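Local structure of alkylhalidase CmlS (Streptomyces venezuelae, 3I3L) at residues P217-Y227 and L446-E454. The protein is a flavin-dependent halogenase of chloramphenicol biosynthesis that carries FAD covalently bound and probably acts as an oxidoreductase. Numbering follows the deposited sequence.
Sequences PFEGDLKGTTY and LSDDFSEAE
Asp448 grips two successive backbone amides, one with each carboxylate oxygen. Asp448 OD2 accepts from Glu219 N at 2.6 Å in a nearly straight bond (N-H...O 177°), met on its syn side somewhat out of the carboxylate plane, whereas the bond from Gly220 N to Asp448 OD1, through the syn lone pair, is more bent (143°). Two amides thus fix the rotation of the carboxylate; Asp448 CG also lies in plane at the edge of the Phe218 ring, 3.6 Å from Phe218 CD1. The reciprocal bond runs from Glu452 N to Asp221 OD2 (2.6 Å), met on the anti side, again slightly out of plane, at the start of the 3-10 segment 452-454. A water donates to both Asp221 O and Glu452 OE2, while Glu452 OE1 bonds Ser108.

Apolar contacts line the inner side of these bonds. With CG anti to the backbone N (chi1 -173°), Leu446 brings CD2 to 3.7 Å from Tyr227 CE1 and 4.0 Å from Phe218 CE2, an oblique approach to that ring. Leu222 crosses Phe450 at about a right angle, its CG 3.7 Å from Phe450 CD2, and sets CD1 over the centre of the Phe218 ring; His441 stacks on Phe450.

The loop leading into strand 226-231 of the FAD-binding domain is thereby joined to the linker between helices 430-439 and 456-471, with the side chain of Tyr227 about 11 Å from the bound FAD. Amide donors on both carboxylates would be expected to favour their ionised form.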
ATOM      1  N   PRO A 217      19.449  -8.226 -17.023  1.00 52.00           N
ATOM      2  CA  PRO A 217      20.704  -7.708 -17.589  1.00 52.16           C
ATOM      3  C   PRO A 217      21.628  -7.078 -16.553  1.00 52.28           C
ATOM      4  O   PRO A 217      22.683  -6.520 -16.910  1.00 51.66           O
ATOM      5  CB  PRO A 217      20.223  -6.586 -18.514  1.00 52.17           C
ATOM      6  CG  PRO A 217      18.977  -6.085 -17.848  1.00 52.29           C
ATOM      7  CD  PRO A 217      18.314  -7.327 -17.300  1.00 52.16           C
ATOM      8  N   PHE A 218      21.221  -7.123 -15.290  1.00 52.19           N
ATOM      9  CA  PHE A 218      22.039  -6.544 -14.244  1.00 52.02           C
ATOM     10  C   PHE A 218      22.502  -7.558 -13.178  1.00 52.21           C
ATOM     11  O   PHE A 218      21.753  -8.417 -12.712  1.00 53.08           O
ATOM     12  CB  PHE A 218      21.361  -5.264 -13.662  1.00 51.88           C
ATOM     13  CG  PHE A 218      21.209  -4.131 -14.689  1.00 51.16           C
ATOM     14  CD1 PHE A 218      22.327  -3.498 -15.226  1.00 48.50           C
ATOM     15  CD2 PHE A 218      19.955  -3.742 -15.149  1.00 49.16           C
ATOM     16  CE1 PHE A 218      22.195  -2.497 -16.159  1.00 47.97           C
ATOM     17  CE2 PHE A 218      19.832  -2.736 -16.088  1.00 46.81           C
ATOM     18  CZ  PHE A 218      20.935  -2.107 -16.581  1.00 45.37           C
ATOM     19  N   GLU A 219      23.762  -7.428 -12.797  1.00 52.20           N
ATOM     20  CA  GLU A 219      24.364  -8.300 -11.798  1.00 52.13           C
ATOM     21  C   GLU A 219      24.457  -7.651 -10.423  1.00 49.56           C
ATOM     22  O   GLU A 219      24.551  -8.351  -9.434  1.00 49.38           O
ATOM     23  CB  GLU A 219      25.782  -8.692 -12.242  1.00 52.96           C
ATOM     24  CG  GLU A 219      25.958  -8.828 -13.764  1.00 57.68           C
ATOM     25  CD  GLU A 219      27.085  -9.782 -14.151  1.00 63.75           C
ATOM     26  OE1 GLU A 219      28.066  -9.921 -13.339  1.00 62.50           O
ATOM     27  OE2 GLU A 219      26.970 -10.384 -15.267  1.00 64.93           O
ATOM     28  N   GLY A 220      24.497  -6.322 -10.369  1.00 47.11           N
ATOM     29  CA  GLY A 220      24.812  -5.642  -9.143  1.00 45.20           C
ATOM     30  C   GLY A 220      23.593  -5.506  -8.285  1.00 44.39           C
ATOM     31  O   GLY A 220      22.698  -6.364  -8.328  1.00 43.71           O
ATOM     32  N   ASP A 221      23.532  -4.407  -7.533  1.00 42.99           N
ATOM     33  CA  ASP A 221      22.379  -4.140  -6.688  1.00 42.02           C
ATOM     34  C   ASP A 221      21.040  -4.065  -7.483  1.00 41.53           C
ATOM     35  O   ASP A 221      19.955  -4.247  -6.914  1.00 41.83           O
ATOM     36  CB  ASP A 221      22.637  -2.856  -5.877  1.00 42.50           C
ATOM     37  CG  ASP A 221      23.689  -3.061  -4.728  1.00 45.11           C
ATOM     38  OD1 ASP A 221      23.934  -4.206  -4.313  1.00 41.81           O
ATOM     39  OD2 ASP A 221      24.267  -2.056  -4.243  1.00 49.29           O
ATOM     40  N   LEU A 222      21.121  -3.790  -8.788  1.00 40.22           N
ATOM     41  CA  LEU A 222      19.922  -3.674  -9.663  1.00 40.04           C
ATOM     42  C   LEU A 222      19.147  -4.994  -9.923  1.00 39.52           C
ATOM     43  O   LEU A 222      17.983  -4.981 -10.377  1.00 39.92           O
ATOM     44  CB  LEU A 222      20.285  -2.969 -10.995  1.00 38.69           C
ATOM     45  CG  LEU A 222      20.474  -1.439 -10.898  1.00 39.54           C
ATOM     46  CD1 LEU A 222      21.030  -0.884 -12.166  1.00 40.78           C
ATOM     47  CD2 LEU A 222      19.161  -0.752 -10.599  1.00 37.81           C
ATOM     48  N   LYS A 223      19.763  -6.133  -9.612  1.00 38.79           N
ATOM     49  CA  LYS A 223      19.211  -7.414 -10.006  1.00 39.78           C
ATOM     50  C   LYS A 223      17.875  -7.711  -9.267  1.00 40.80           C
ATOM     51  O   LYS A 223      17.783  -7.605  -8.018  1.00 39.40           O
ATOM     52  CB  LYS A 223      20.200  -8.532  -9.725  1.00 42.34           C
ATOM     53  CG  LYS A 223      19.842  -9.857 -10.440  1.00 47.02           C
ATOM     54  CD  LYS A 223      18.518 -10.482  -9.952  1.00 53.27           C
ATOM     55  CE  LYS A 223      18.117 -11.793 -10.690  1.00 55.57           C
ATOM     56  NZ  LYS A 223      19.340 -12.716 -10.809  1.00 54.20           N
ATOM     57  N   GLY A 224      16.855  -8.089 -10.035  1.00 38.29           N
ATOM     58  CA  GLY A 224      15.564  -8.304  -9.461  1.00 38.58           C
ATOM     59  C   GLY A 224      14.700  -7.074  -9.202  1.00 37.80           C
ATOM     60  O   GLY A 224      13.590  -7.204  -8.637  1.00 39.04           O
ATOM     61  N   THR A 225      15.168  -5.886  -9.591  1.00 37.69           N
ATOM     62  CA  THR A 225      14.423  -4.664  -9.288  1.00 35.32           C
ATOM     63  C   THR A 225      13.231  -4.577 -10.203  1.00 34.89           C
ATOM     64  O   THR A 225      13.302  -5.020 -11.325  1.00 34.45           O
ATOM     65  CB  THR A 225      15.327  -3.393  -9.459  1.00 36.66           C
ATOM     66  OG1 THR A 225      14.684  -2.258  -8.886  1.00 34.28           O
ATOM     67  CG2 THR A 225      15.633  -3.101 -10.929  1.00 34.37           C
ATOM     68  N   THR A 226      12.153  -3.953  -9.726  1.00 35.47           N
ATOM     69  CA  THR A 226      10.967  -3.647 -10.557  1.00 34.59           C
ATOM     70  C   THR A 226      11.144  -2.321 -11.304  1.00 35.14           C
ATOM     71  O   THR A 226      11.302  -1.263 -10.648  1.00 36.37           O
ATOM     72  CB  THR A 226       9.654  -3.567  -9.707  1.00 36.48           C
ATOM     73  OG1 THR A 226       9.342  -4.862  -9.163  1.00 36.84           O
ATOM     74  CG2 THR A 226       8.387  -3.042 -10.554  1.00 32.44           C
ATOM     75  N   TYR A 227      11.065  -2.347 -12.654  1.00 33.03           N
ATOM     76  CA  TYR A 227      11.258  -1.121 -13.461  1.00 31.56           C
ATOM     77  C   TYR A 227       9.930  -0.488 -13.831  1.00 31.93           C
ATOM     78  O   TYR A 227       9.012  -1.179 -14.300  1.00 30.67           O
ATOM     79  CB  TYR A 227      12.000  -1.420 -14.735  1.00 32.76           C
ATOM     80  CG  TYR A 227      13.430  -1.795 -14.531  1.00 33.73           C
ATOM     81  CD1 TYR A 227      14.378  -0.810 -14.285  1.00 33.88           C
ATOM     82  CD2 TYR A 227      13.843  -3.148 -14.587  1.00 34.49           C
ATOM     83  CE1 TYR A 227      15.695  -1.135 -14.096  1.00 36.38           C
ATOM     84  CE2 TYR A 227      15.161  -3.484 -14.442  1.00 35.49           C
ATOM     85  CZ  TYR A 227      16.088  -2.467 -14.188  1.00 40.29           C
ATOM     86  OH  TYR A 227      17.409  -2.760 -13.992  1.00 42.26           O
ATOM     87  N   LEU A 446      21.199   4.516 -16.767  1.00 46.01           N
ATOM     88  CA  LEU A 446      21.049   3.324 -15.972  1.00 44.92           C
ATOM     89  C   LEU A 446      22.181   2.348 -16.319  1.00 46.01           C
ATOM     90  O   LEU A 446      22.410   2.048 -17.496  1.00 45.94           O
ATOM     91  CB  LEU A 446      19.680   2.704 -16.280  1.00 43.49           C
ATOM     92  CG  LEU A 446      19.206   1.522 -15.437  1.00 42.76           C
ATOM     93  CD1 LEU A 446      18.848   1.968 -14.066  1.00 31.29           C
ATOM     94  CD2 LEU A 446      18.038   0.843 -16.136  1.00 39.13           C
ATOM     95  N   SER A 447      22.879   1.850 -15.291  1.00 45.76           N
ATOM     96  CA  SER A 447      24.051   1.027 -15.473  1.00 45.91           C
ATOM     97  C   SER A 447      24.286   0.113 -14.273  1.00 47.32           C
ATOM     98  O   SER A 447      23.840   0.394 -13.115  1.00 46.39           O
ATOM     99  CB  SER A 447      25.273   1.913 -15.690  1.00 46.71           C
ATOM    100  OG  SER A 447      26.411   1.274 -15.167  1.00 48.05           O
ATOM    101  N   ASP A 448      25.019  -0.967 -14.539  1.00 47.30           N
ATOM    102  CA  ASP A 448      25.379  -1.926 -13.508  1.00 47.10           C
ATOM    103  C   ASP A 448      26.486  -1.362 -12.617  1.00 46.49           C
ATOM    104  O   ASP A 448      26.905  -1.978 -11.640  1.00 47.91           O
ATOM    105  CB  ASP A 448      25.769  -3.252 -14.139  1.00 46.63           C
ATOM    106  CG  ASP A 448      25.251  -4.442 -13.355  1.00 49.30           C
ATOM    107  OD1 ASP A 448      24.845  -4.248 -12.189  1.00 51.41           O
ATOM    108  OD2 ASP A 448      25.282  -5.591 -13.888  1.00 51.96           O
ATOM    109  N   ASP A 449      26.938  -0.169 -12.950  1.00 47.41           N
ATOM    110  CA  ASP A 449      27.786   0.622 -12.056  1.00 47.84           C
ATOM    111  C   ASP A 449      27.089   0.928 -10.742  1.00 47.10           C
ATOM    112  O   ASP A 449      27.750   1.182  -9.720  1.00 48.88           O
ATOM    113  CB  ASP A 449      28.191   1.929 -12.736  1.00 48.59           C
ATOM    114  CG  ASP A 449      29.424   1.770 -13.629  1.00 51.16           C
ATOM    115  OD1 ASP A 449      29.975   0.658 -13.659  1.00 54.62           O
ATOM    116  OD2 ASP A 449      29.847   2.755 -14.282  1.00 49.69           O
ATOM    117  N   PHE A 450      25.756   0.914 -10.768  1.00 45.46           N
ATOM    118  CA  PHE A 450      24.944   1.323  -9.614  1.00 42.30           C
ATOM    119  C   PHE A 450      25.113   0.397  -8.426  1.00 42.42           C
ATOM    120  O   PHE A 450      24.977  -0.829  -8.559  1.00 40.45           O
ATOM    121  CB  PHE A 450      23.452   1.343  -9.979  1.00 40.94           C
ATOM    122  CG  PHE A 450      22.561   1.575  -8.810  1.00 37.71           C
ATOM    123  CD1 PHE A 450      22.307   2.854  -8.364  1.00 36.16           C
ATOM    124  CD2 PHE A 450      21.997   0.519  -8.146  1.00 37.72           C
ATOM    125  CE1 PHE A 450      21.516   3.057  -7.309  1.00 36.40           C
ATOM    126  CE2 PHE A 450      21.199   0.709  -7.069  1.00 39.23           C
ATOM    127  CZ  PHE A 450      20.940   1.975  -6.644  1.00 38.26           C
ATOM    128  N   SER A 451      25.375   0.995  -7.262  1.00 42.16           N
ATOM    129  CA  SER A 451      25.290   0.288  -5.989  1.00 42.36           C
ATOM    130  C   SER A 451      24.408   1.096  -5.044  1.00 40.34           C
ATOM    131  O   SER A 451      24.390   2.298  -5.108  1.00 42.55           O
ATOM    132  CB  SER A 451      26.686   0.084  -5.382  1.00 41.84           C
ATOM    133  OG  SER A 451      27.364   1.336  -5.313  1.00 44.82           O
ATOM    134  N   GLU A 452      23.706   0.434  -4.151  1.00 40.20           N
ATOM    135  CA  GLU A 452      22.822   1.149  -3.221  1.00 40.96           C
ATOM    136  C   GLU A 452      23.587   2.048  -2.271  1.00 39.69           C
ATOM    137  O   GLU A 452      23.045   3.022  -1.744  1.00 38.66           O
ATOM    138  CB  GLU A 452      21.900   0.175  -2.474  1.00 40.88           C
ATOM    139  CG  GLU A 452      20.842  -0.430  -3.412  1.00 44.78           C
ATOM    140  CD  GLU A 452      19.761  -1.195  -2.689  1.00 49.61           C
ATOM    141  OE1 GLU A 452      19.607  -0.979  -1.469  1.00 51.91           O
ATOM    142  OE2 GLU A 452      19.055  -2.005  -3.343  1.00 48.94           O
ATOM    143  N   ALA A 453      24.859   1.730  -2.063  1.00 39.46           N
ATOM    144  CA  ALA A 453      25.700   2.573  -1.218  1.00 37.77           C
ATOM    145  C   ALA A 453      25.950   3.970  -1.815  1.00 37.12           C
ATOM    146  O   ALA A 453      26.171   4.942  -1.069  1.00 37.48           O
ATOM    147  CB  ALA A 453      27.019   1.847  -0.899  1.00 38.34           C
ATOM    148  N   GLU A 454      25.886   4.097  -3.143  1.00 34.78           N
ATOM    149  CA  GLU A 454      26.020   5.425  -3.763  1.00 32.94           C
ATOM    150  C   GLU A 454      24.833   6.339  -3.375  1.00 33.65           C
ATOM    151  O   GLU A 454      24.874   7.547  -3.578  1.00 32.70           O
ATOM    152  CB  GLU A 454      26.143   5.295  -5.273  1.00 33.95           C
ATOM    153  CG  GLU A 454      24.776   5.320  -6.032  1.00 37.89           C
ATOM    154  CD  GLU A 454      24.918   4.978  -7.499  1.00 41.80           C
ATOM    155  OE1 GLU A 454      24.266   5.650  -8.354  1.00 38.25           O
ATOM    156  OE2 GLU A 454      25.674   4.024  -7.808  1.00 46.69           O
TER
HETATM  157  O   HOH W   1      18.295  -2.262  -5.988  1.00 38.73           O